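CELL WALL surface anchor family protein (Streptococcus pneumoniae, PDB 2X9Y) probably serves as the backbone subunit (RrgB) that builds the shaft of the pneumococcal pilus from Cna-B-like domains. Local coordinates at residues Ala4-Asp9 with Lys44-Ala49; Val37-Val42 with Ile117-Thr122; Ala52-Ser57 with Leu96-Ala101. The protein carries 1 engineered substitution. All coordinates share one frame; numbering follows the deposited sequence.

All three contacts lie in the N-terminal part of the chain, on the same side of its centre. Contacts 1 and 2 share strand 36-45, which sits between strands 7-12 and 113-123 in one antiparallel sheet. Their centres are about 21 Å apart. Contact 3 joins strands 53-60 and 93-98 of a second sheet, with its centre about 14 Å from that of contact 1 and about 18 Å from that of contact 2. Along the chain, the segments of contacts 1 and 2 alternate, and both segments of contact 3 fall between the two of contact 2. Trp56 packs on Ile8, Ile41 and Ile117, so the two sheets close on a common core.

Contact 1: Ala4-Asp9 with Lys44-Ala49; sequences AKPKID and KIPALA
Lys7 and Lys44 form an antiparallel hydrogen-bonded pair, with CA atoms 5.0 Å apart. Lys44 N donates to Lys7 O at 2.7 Å, a bond of 170° at the hydrogen. In return, Lys7 N donates to Lys44 O at 3.1 Å. The same oxygen receives a CA-H...O contact from Pro6 CA, also at 3.1 Å. The two lysines lie on the same face of the sheet but touch only near their roots, CB to CB at 4.2 Å. Lys44 then bends at chi2 (-74°), which leads its amine away from Lys7 to a hydrogen bond with Thr114. Beyond the pair, prolines take over. Pro46 lays CB and CG of its ring along the backbone of Ala4 and Lys5, and its CG lies 3.5 Å from Ala4 O. Its CB meets the methyl of Ala4 at 4.1 Å. Pro6 CG comes only loosely up to Pro46 CD, at 4.5 Å. The pairing thus frays into loop at the start of strand 7-12 and the end of strand 36-45. Tyr51 touches both prolines, and Pro6 also packs on Tyr141 of strand 133-142.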
loop_
_atom_site.group_PDB
_atom_site.type_symbol
_atom_site.label_atom_id
_atom_site.label_comp_id
_atom_site.label_asym_id
_atom_site.label_seq_id
_atom_site.Cartn_x
_atom_site.Cartn_y
_atom_site.Cartn_z
ATOM N N ALA A 4 -29.676 16.882 13.836
ATOM C CA ALA A 4 -29.162 16.903 12.468
ATOM C C ALA A 4 -27.652 16.659 12.440
ATOM O O ALA A 4 -26.884 17.405 13.041
ATOM C CB ALA A 4 -29.506 18.225 11.790
ATOM N N LYS A 5 -27.233 15.617 11.730
ATOM C CA LYS A 5 -25.839 15.186 11.762
ATOM C C LYS A 5 -25.060 15.534 10.496
ATOM O O LYS A 5 -25.638 15.670 9.419
ATOM C CB LYS A 5 -25.765 13.680 11.996
ATOM C CG LYS A 5 -26.208 13.234 13.372
ATOM C CD LYS A 5 -25.844 11.775 13.598
ATOM C CE LYS A 5 -26.419 11.257 14.910
ATOM N NZ LYS A 5 -27.912 11.291 14.921
ATOM N N PRO A 6 -23.734 15.668 10.624
ATOM C CA PRO A 6 -22.896 15.843 9.438
ATOM C C PRO A 6 -22.917 14.559 8.624
ATOM O O PRO A 6 -23.203 13.492 9.174
ATOM C CB PRO A 6 -21.493 16.055 10.020
ATOM C CG PRO A 6 -21.690 16.328 11.476
ATOM C CD PRO A 6 -22.942 15.624 11.863
ATOM N N LYS A 7 -22.634 14.666 7.333
ATOM C CA LYS A 7 -22.497 13.497 6.470
ATOM C C LYS A 7 -21.142 13.582 5.799
ATOM O O LYS A 7 -20.664 14.675 5.494
ATOM C CB LYS A 7 -23.594 13.469 5.405
ATOM C CG LYS A 7 -24.985 13.175 5.937
ATOM C CD LYS A 7 -26.026 13.251 4.824
ATOM C CE LYS A 7 -25.970 12.028 3.922
ATOM N NZ LYS A 7 -26.399 10.787 4.631
ATOM N N ILE A 8 -20.516 12.438 5.561
ATOM C CA ILE A 8 -19.187 12.447 4.970
ATOM C C ILE A 8 -18.976 11.283 4.015
ATOM O O ILE A 8 -19.637 10.253 4.103
ATOM C CB ILE A 8 -18.095 12.405 6.053
ATOM C CG1 ILE A 8 -16.720 12.693 5.445
ATOM C CG2 ILE A 8 -18.106 11.060 6.761
ATOM C CD1 ILE A 8 -15.595 12.708 6.464
ATOM N N ASP A 9 -18.050 11.463 3.090
ATOM C CA ASP A 9 -17.636 10.376 2.234
ATOM C C ASP A 9 -16.259 10.654 1.679
ATOM O O ASP A 9 -15.895 11.798 1.436
ATOM C CB ASP A 9 -18.620 10.168 1.089
ATOM C CG ASP A 9 -18.466 8.811 0.439
ATOM O OD1 ASP A 9 -18.359 7.807 1.181
ATOM O OD2 ASP A 9 -18.452 8.746 -0.808
ATOM N N LYS A 44 -20.776 17.240 4.558
ATOM C CA LYS A 44 -21.945 18.111 4.628
ATOM C C LYS A 44 -22.180 18.534 6.075
ATOM O O LYS A 44 -22.428 17.700 6.943
ATOM C CB LYS A 44 -23.188 17.393 4.100
ATOM C CG LYS A 44 -23.126 16.978 2.639
ATOM C CD LYS A 44 -23.273 18.161 1.698
ATOM C CE LYS A 44 -23.567 17.685 0.280
ATOM N NZ LYS A 44 -23.479 18.783 -0.724
ATOM N N ILE A 45 -22.092 19.832 6.335
ATOM C CA ILE A 45 -22.355 20.365 7.667
ATOM C C ILE A 45 -23.749 20.984 7.725
ATOM O O ILE A 45 -24.114 21.777 6.855
ATOM C CB ILE A 45 -21.297 21.403 8.071
ATOM C CG1 ILE A 45 -19.952 20.709 8.284
ATOM C CG2 ILE A 45 -21.724 22.151 9.325
ATOM C CD1 ILE A 45 -18.796 21.657 8.438
ATOM N N PRO A 46 -24.531 20.615 8.751
ATOM C CA PRO A 46 -25.924 21.050 8.918
ATOM C C PRO A 46 -26.044 22.559 9.064
ATOM O O PRO A 46 -25.080 23.220 9.445
ATOM C CB PRO A 46 -26.349 20.379 10.232
ATOM C CG PRO A 46 -25.383 19.263 10.432
ATOM C CD PRO A 46 -24.090 19.753 9.861
ATOM N N ALA A 47 -27.223 23.095 8.765
ATOM C CA ALA A 47 -27.479 24.514 8.964
ATOM C C ALA A 47 -27.543 24.821 10.454
ATOM O O ALA A 47 -28.011 23.999 11.248
ATOM C CB ALA A 47 -28.773 24.920 8.286
ATOM N N LEU A 48 -27.067 26.005 10.829
ATOM C CA LEU A 48 -27.118 26.444 12.217
ATOM C C LEU A 48 -26.290 25.542 13.120
ATOM O O LEU A 48 -26.693 25.228 14.239
ATOM C CB LEU A 48 -28.563 26.470 12.717
ATOM C CG LEU A 48 -29.581 27.247 11.885
ATOM C CD1 LEU A 48 -30.918 27.271 12.615
ATOM C CD2 LEU A 48 -29.081 28.658 11.612
ATOM N N ALA A 49 -25.138 25.113 12.627
ATOM C CA ALA A 49 -24.229 24.329 13.443
ATOM C C ALA A 49 -23.481 25.276 14.368
ATOM O O ALA A 49 -23.369 26.469 14.087
ATOM C CB ALA A 49 -23.257 23.555 12.563
#

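Contact 2: Val37-Val42 with Ile117-Thr122; sequences VEYEIV and ITYSAT
Ser120 OG meets a water molecule at 2.7 Å, and that water donates to Glu38 OE2 at 3.1 Å. Asn67 of strand 64-75 also bonds to this hydroxyl. The water therefore ties the two strands together on the face carrying Glu38, Glu40, Ser120 and Thr118. On this face the non-hydrogen-bonded pairs meet through carbon. Glu40 and Thr118 run side by side, with Glu40 CG against Thr118 CG2 at 4.1 Å. The Glu40 chain stays extended beyond CG.

Strands 37-42 and 117-122 are antiparallel, at 151°. The hydrogen-bonded pairs are Val37 with Ala121, Tyr39 with Tyr119 and Ile41 with Ile117. Five of the six bonds are sound; Tyr119 N to Tyr39 O is weak. These are central strands of one sheet of a beta sandwich, the architecture expected of a Cna-B-like domain. The face bearing both tyrosines looks inward to strands 53-60 and 133-142.

There Tyr119 CG sits between its backbone N and carbonyl carbon (chi1 55°). This torsion carries the ring across to Tyr39, whose CB lies over one face of it, 4.0 Å from the centroid of the Tyr119 ring, in a CH-pi contact. The two rings are oblique, with planes at 39°. Ile41 CD1 reaches the edge of the Tyr119 ring, 3.6 Å from CE1, close to its plane. At the Val37 end of the contact, Ala121 CB lies at the edge of the Tyr39 ring, 4.1 Å from CE1. Tyr119 OH is buried and satisfied by Asp58 and Lys10, and Lys10 also makes a cation-pi contact with Tyr39.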
loop_
_atom_site.group_PDB
_atom_site.type_symbol
_atom_site.label_atom_id
_atom_site.label_comp_id
_atom_site.label_asym_id
_atom_site.label_seq_id
_atom_site.Cartn_x
_atom_site.Cartn_y
_atom_site.Cartn_z
ATOM N N VAL A 37 -2.465 8.712 -6.935
ATOM C CA VAL A 37 -3.863 8.478 -6.617
ATOM C C VAL A 37 -4.480 9.768 -6.082
ATOM O O VAL A 37 -3.997 10.335 -5.100
ATOM C CB VAL A 37 -4.016 7.344 -5.580
ATOM C CG1 VAL A 37 -5.485 7.071 -5.293
ATOM C CG2 VAL A 37 -3.326 6.085 -6.074
ATOM N N GLU A 38 -5.535 10.241 -6.738
ATOM C CA GLU A 38 -6.159 11.489 -6.322
ATOM C C GLU A 38 -7.433 11.274 -5.504
ATOM O O GLU A 38 -8.393 10.664 -5.967
ATOM C CB GLU A 38 -6.405 12.400 -7.524
ATOM C CG GLU A 38 -5.112 12.875 -8.165
ATOM C CD GLU A 38 -5.221 14.255 -8.787
ATOM O OE1 GLU A 38 -6.268 14.556 -9.403
ATOM O OE2 GLU A 38 -4.251 15.037 -8.665
ATOM N N TYR A 39 -7.418 11.784 -4.278
ATOM C CA TYR A 39 -8.512 11.575 -3.346
ATOM C C TYR A 39 -9.373 12.807 -3.167
ATOM O O TYR A 39 -8.996 13.916 -3.533
ATOM C CB TYR A 39 -7.978 11.150 -1.983
ATOM C CG TYR A 39 -7.391 9.762 -1.960
ATOM C CD1 TYR A 39 -6.032 9.568 -1.758
ATOM C CD2 TYR A 39 -8.196 8.646 -2.140
ATOM C CE1 TYR A 39 -5.492 8.303 -1.727
ATOM C CE2 TYR A 39 -7.666 7.380 -2.113
ATOM C CZ TYR A 39 -6.310 7.213 -1.907
ATOM O OH TYR A 39 -5.765 5.950 -1.882
ATOM N N GLU A 40 -10.528 12.596 -2.558
ATOM C CA GLU A 40 -11.511 13.644 -2.396
ATOM C C GLU A 40 -12.360 13.299 -1.188
ATOM O O GLU A 40 -12.897 12.192 -1.094
ATOM C CB GLU A 40 -12.374 13.711 -3.649
ATOM C CG GLU A 40 -13.461 14.763 -3.641
ATOM C CD GLU A 40 -14.303 14.708 -4.907
ATOM O OE1 GLU A 40 -15.004 13.691 -5.113
ATOM O OE2 GLU A 40 -14.258 15.675 -5.699
ATOM N N ILE A 41 -12.455 14.236 -0.253
ATOM C CA ILE A 41 -13.329 14.072 0.898
ATOM C C ILE A 41 -14.440 15.110 0.857
ATOM O O ILE A 41 -14.169 16.308 0.812
ATOM C CB ILE A 41 -12.568 14.244 2.220
ATOM C CG1 ILE A 41 -11.370 13.296 2.278
ATOM C CG2 ILE A 41 -13.507 14.012 3.396
ATOM C CD1 ILE A 41 -10.385 13.645 3.369
ATOM N N VAL A 42 -15.686 14.651 0.870
ATOM C CA VAL A 42 -16.827 15.559 0.900
ATOM C C VAL A 42 -17.581 15.468 2.225
ATOM O O VAL A 42 -18.001 14.389 2.642
ATOM C CB VAL A 42 -17.800 15.278 -0.251
ATOM C CG1 VAL A 42 -18.970 16.249 -0.199
ATOM C CG2 VAL A 42 -17.081 15.371 -1.585
ATOM N N ILE A 117 -12.323 18.520 0.512
ATOM C CA ILE A 117 -10.893 18.431 0.724
ATOM C C ILE A 117 -10.340 17.446 -0.288
ATOM O O ILE A 117 -10.784 16.297 -0.341
ATOM C CB ILE A 117 -10.581 17.914 2.136
ATOM C CG1 ILE A 117 -11.324 18.749 3.180
ATOM C CG2 ILE A 117 -9.077 17.920 2.392
ATOM C CD1 ILE A 117 -11.293 18.152 4.582
ATOM N N THR A 118 -9.395 17.904 -1.106
ATOM C CA THR A 118 -8.723 17.028 -2.054
ATOM C C THR A 118 -7.224 16.998 -1.798
ATOM O O THR A 118 -6.677 17.881 -1.142
ATOM C CB THR A 118 -8.969 17.451 -3.514
ATOM O OG1 THR A 118 -8.366 18.727 -3.758
ATOM C CG2 THR A 118 -10.455 17.523 -3.806
ATOM N N TYR A 119 -6.576 15.968 -2.328
ATOM C CA TYR A 119 -5.141 15.764 -2.174
ATOM C C TYR A 119 -4.792 14.473 -2.893
ATOM O O TYR A 119 -5.653 13.856 -3.514
ATOM C CB TYR A 119 -4.766 15.650 -0.702
ATOM C CG TYR A 119 -5.535 14.583 0.025
ATOM C CD1 TYR A 119 -6.788 14.852 0.554
ATOM C CD2 TYR A 119 -5.020 13.302 0.175
ATOM C CE1 TYR A 119 -7.502 13.883 1.212
ATOM C CE2 TYR A 119 -5.730 12.322 0.837
ATOM C CZ TYR A 119 -6.969 12.623 1.354
ATOM O OH TYR A 119 -7.697 11.668 2.017
ATOM N N SER A 120 -3.539 14.050 -2.810
ATOM C CA SER A 120 -3.148 12.833 -3.502
ATOM C C SER A 120 -2.073 12.051 -2.764
ATOM O O SER A 120 -1.425 12.562 -1.848
ATOM C CB SER A 120 -2.674 13.153 -4.918
ATOM O OG SER A 120 -1.468 13.886 -4.880
ATOM N N ALA A 121 -1.903 10.798 -3.169
ATOM C CA ALA A 121 -0.852 9.951 -2.636
ATOM C C ALA A 121 -0.186 9.228 -3.792
ATOM O O ALA A 121 -0.736 9.161 -4.894
ATOM C CB ALA A 121 -1.417 8.953 -1.638
ATOM N N THR A 122 1.001 8.695 -3.544
ATOM C CA THR A 122 1.714 7.963 -4.571
ATOM C C THR A 122 1.892 6.510 -4.168
ATOM O O THR A 122 2.443 6.207 -3.111
ATOM C CB THR A 122 3.084 8.593 -4.870
ATOM O OG1 THR A 122 2.895 9.911 -5.402
ATOM C CG2 THR A 122 3.850 7.748 -5.879
HETATM O O HOH W 1 -1.593 15.494 -7.044
#

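Contact 3: Ala52-Ser57 with Leu96-Ala101; sequences ATANWS and LKLTDA
Leu96 pairs with Trp56 as an antiparallel hydrogen-bonded pair. Leu96 N donates to Trp56 O at 2.8 Å, almost straight at 177°. Trp56 N returns a bond to Leu96 O at 2.9 Å. That oxygen also lies at the edge of the indole, in its plane, and receives a CA-H...O contact from Asn55. The Leu96 and Trp56 side chains run together in the same direction. With Leu96 CG anti to its own backbone N (chi1 -171°), the methyl CD2 is laid against Trp56 CE3 at 3.6 Å.

Lys97 comes next, on the other face, beside Asn55 in a non-hydrogen-bonded pair. Its aliphatic stem crosses the Asn55 amide, with Lys97 CG 3.5 Å from Asn55 CG. The rest of the lysine chain is extended and carries the amine away.

Leu98 returns to the tryptophan. Leu98 N donates to Ala54 O at 3.1 Å. Its CD1 touches Trp56 CZ3 at the ring edge, at 3.6 Å, and its CD2 meets the Ala54 methyl at 3.8 Å. A water accepts from Ala54 N and lies within bonding reach of Leu98 O, so it bridges the side of this pair that lacks a direct bond. The strand ends at Leu98, and Thr99 follows at the N-cap of helix 100-106. Its OG1 accepts a weak capping bond from Ala101 N. Leu103 of this helix packs on both Ala54 and Leu98.

Leu96 CD2 and Leu98 CD1 thus touch the six-membered ring of the indole. Trp56 and Leu96 share an apolar face, while Asn55 and Lys97 share the other, where the lysine is exposed and the asparagine buried. The backbone bonds set the strand register, and the apolar face is consistent with burying the indole ring while Thr43 of the opposing sheet satisfies its NE1.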
loop_
_atom_site.group_PDB
_atom_site.type_symbol
_atom_site.label_atom_id
_atom_site.label_comp_id
_atom_site.label_asym_id
_atom_site.label_seq_id
_atom_site.Cartn_x
_atom_site.Cartn_y
_atom_site.Cartn_z
ATOM N N ALA A 52 -17.367 23.541 18.059
ATOM C CA ALA A 52 -16.147 24.091 18.621
ATOM C C ALA A 52 -14.950 23.422 17.956
ATOM O O ALA A 52 -13.826 23.927 18.009
ATOM C CB ALA A 52 -16.116 23.871 20.130
ATOM N N THR A 53 -15.200 22.273 17.332
ATOM C CA THR A 53 -14.147 21.518 16.659
ATOM C C THR A 53 -14.657 20.894 15.370
ATOM O O THR A 53 -15.734 20.305 15.340
ATOM C CB THR A 53 -13.581 20.387 17.551
ATOM O OG1 THR A 53 -12.998 20.947 18.733
ATOM C CG2 THR A 53 -12.511 19.610 16.802
ATOM N N ALA A 54 -13.881 21.041 14.305
ATOM C CA ALA A 54 -14.129 20.316 13.063
ATOM C C ALA A 54 -12.789 19.874 12.500
ATOM O O ALA A 54 -12.078 20.666 11.885
ATOM C CB ALA A 54 -14.877 21.183 12.058
ATOM N N ASN A 55 -12.446 18.611 12.729
ATOM C CA ASN A 55 -11.149 18.075 12.339
ATOM C C ASN A 55 -11.254 16.875 11.412
ATOM O O ASN A 55 -11.988 15.932 11.686
ATOM C CB ASN A 55 -10.342 17.684 13.576
ATOM C CG ASN A 55 -10.025 18.869 14.459
ATOM O OD1 ASN A 55 -10.248 20.018 14.076
ATOM N ND2 ASN A 55 -9.498 18.601 15.649
ATOM N N TRP A 56 -10.514 16.927 10.311
ATOM C CA TRP A 56 -10.364 15.779 9.430
ATOM C C TRP A 56 -8.966 15.230 9.602
ATOM O O TRP A 56 -7.996 15.978 9.660
ATOM C CB TRP A 56 -10.555 16.173 7.975
ATOM C CG TRP A 56 -11.917 16.663 7.628
ATOM C CD1 TRP A 56 -12.919 15.949 7.041
ATOM C CD2 TRP A 56 -12.423 17.988 7.812
ATOM N NE1 TRP A 56 -14.021 16.746 6.853
ATOM C CE2 TRP A 56 -13.742 18.003 7.317
ATOM C CE3 TRP A 56 -11.889 19.163 8.350
ATOM C CZ2 TRP A 56 -14.535 19.146 7.346
ATOM C CZ3 TRP A 56 -12.679 20.296 8.379
ATOM C CH2 TRP A 56 -13.989 20.279 7.881
ATOM N N SER A 57 -8.868 13.915 9.683
ATOM C CA SER A 57 -7.597 13.263 9.895
ATOM C C SER A 57 -7.525 12.102 8.919
ATOM O O SER A 57 -8.509 11.394 8.728
ATOM C CB SER A 57 -7.523 12.749 11.330
ATOM O OG SER A 57 -6.217 12.879 11.851
ATOM N N LEU A 96 -6.249 18.113 9.261
ATOM C CA LEU A 96 -6.740 19.424 8.872
ATOM C C LEU A 96 -7.757 19.901 9.907
ATOM O O LEU A 96 -8.822 19.308 10.072
ATOM C CB LEU A 96 -7.359 19.368 7.472
ATOM C CG LEU A 96 -7.739 20.703 6.825
ATOM C CD1 LEU A 96 -7.756 20.584 5.313
ATOM C CD2 LEU A 96 -9.080 21.203 7.338
ATOM N N LYS A 97 -7.419 20.969 10.615
ATOM C CA LYS A 97 -8.260 21.446 11.706
ATOM C C LYS A 97 -8.749 22.863 11.459
ATOM O O LYS A 97 -7.950 23.783 11.277
ATOM C CB LYS A 97 -7.491 21.383 13.029
ATOM C CG LYS A 97 -6.916 20.009 13.332
ATOM C CD LYS A 97 -6.085 20.009 14.605
ATOM C CE LYS A 97 -5.511 18.623 14.876
ATOM N NZ LYS A 97 -4.690 18.570 16.120
ATOM N N LEU A 98 -10.065 23.039 11.447
ATOM C CA LEU A 98 -10.623 24.373 11.318
ATOM C C LEU A 98 -10.210 25.217 12.507
ATOM O O LEU A 98 -10.133 24.727 13.627
ATOM C CB LEU A 98 -12.143 24.332 11.198
ATOM C CG LEU A 98 -12.669 24.516 9.776
ATOM C CD1 LEU A 98 -11.780 23.778 8.786
ATOM C CD2 LEU A 98 -14.118 24.071 9.661
ATOM N N THR A 99 -9.914 26.483 12.239
ATOM C CA THR A 99 -9.635 27.461 13.277
ATOM C C THR A 99 -10.936 28.180 13.583
ATOM O O THR A 99 -11.987 27.818 13.049
ATOM C CB THR A 99 -8.625 28.496 12.782
ATOM O OG1 THR A 99 -9.205 29.232 11.699
ATOM C CG2 THR A 99 -7.355 27.811 12.294
ATOM N N ASP A 100 -10.877 29.202 14.432
ATOM C CA ASP A 100 -12.068 29.996 14.726
ATOM C C ASP A 100 -12.550 30.733 13.479
ATOM O O ASP A 100 -13.751 30.921 13.279
ATOM C CB ASP A 100 -11.797 30.990 15.855
ATOM C CG ASP A 100 -11.649 30.314 17.201
ATOM O OD1 ASP A 100 -12.065 29.141 17.329
ATOM O OD2 ASP A 100 -11.117 30.958 18.131
ATOM N N ALA A 101 -11.605 31.146 12.639
ATOM C CA ALA A 101 -11.942 31.808 11.386
ATOM C C ALA A 101 -12.621 30.822 10.444
ATOM O O ALA A 101 -13.603 31.154 9.778
ATOM C CB ALA A 101 -10.698 32.382 10.745
HETATM O O HOH W 2 -11.368 22.409 14.760
#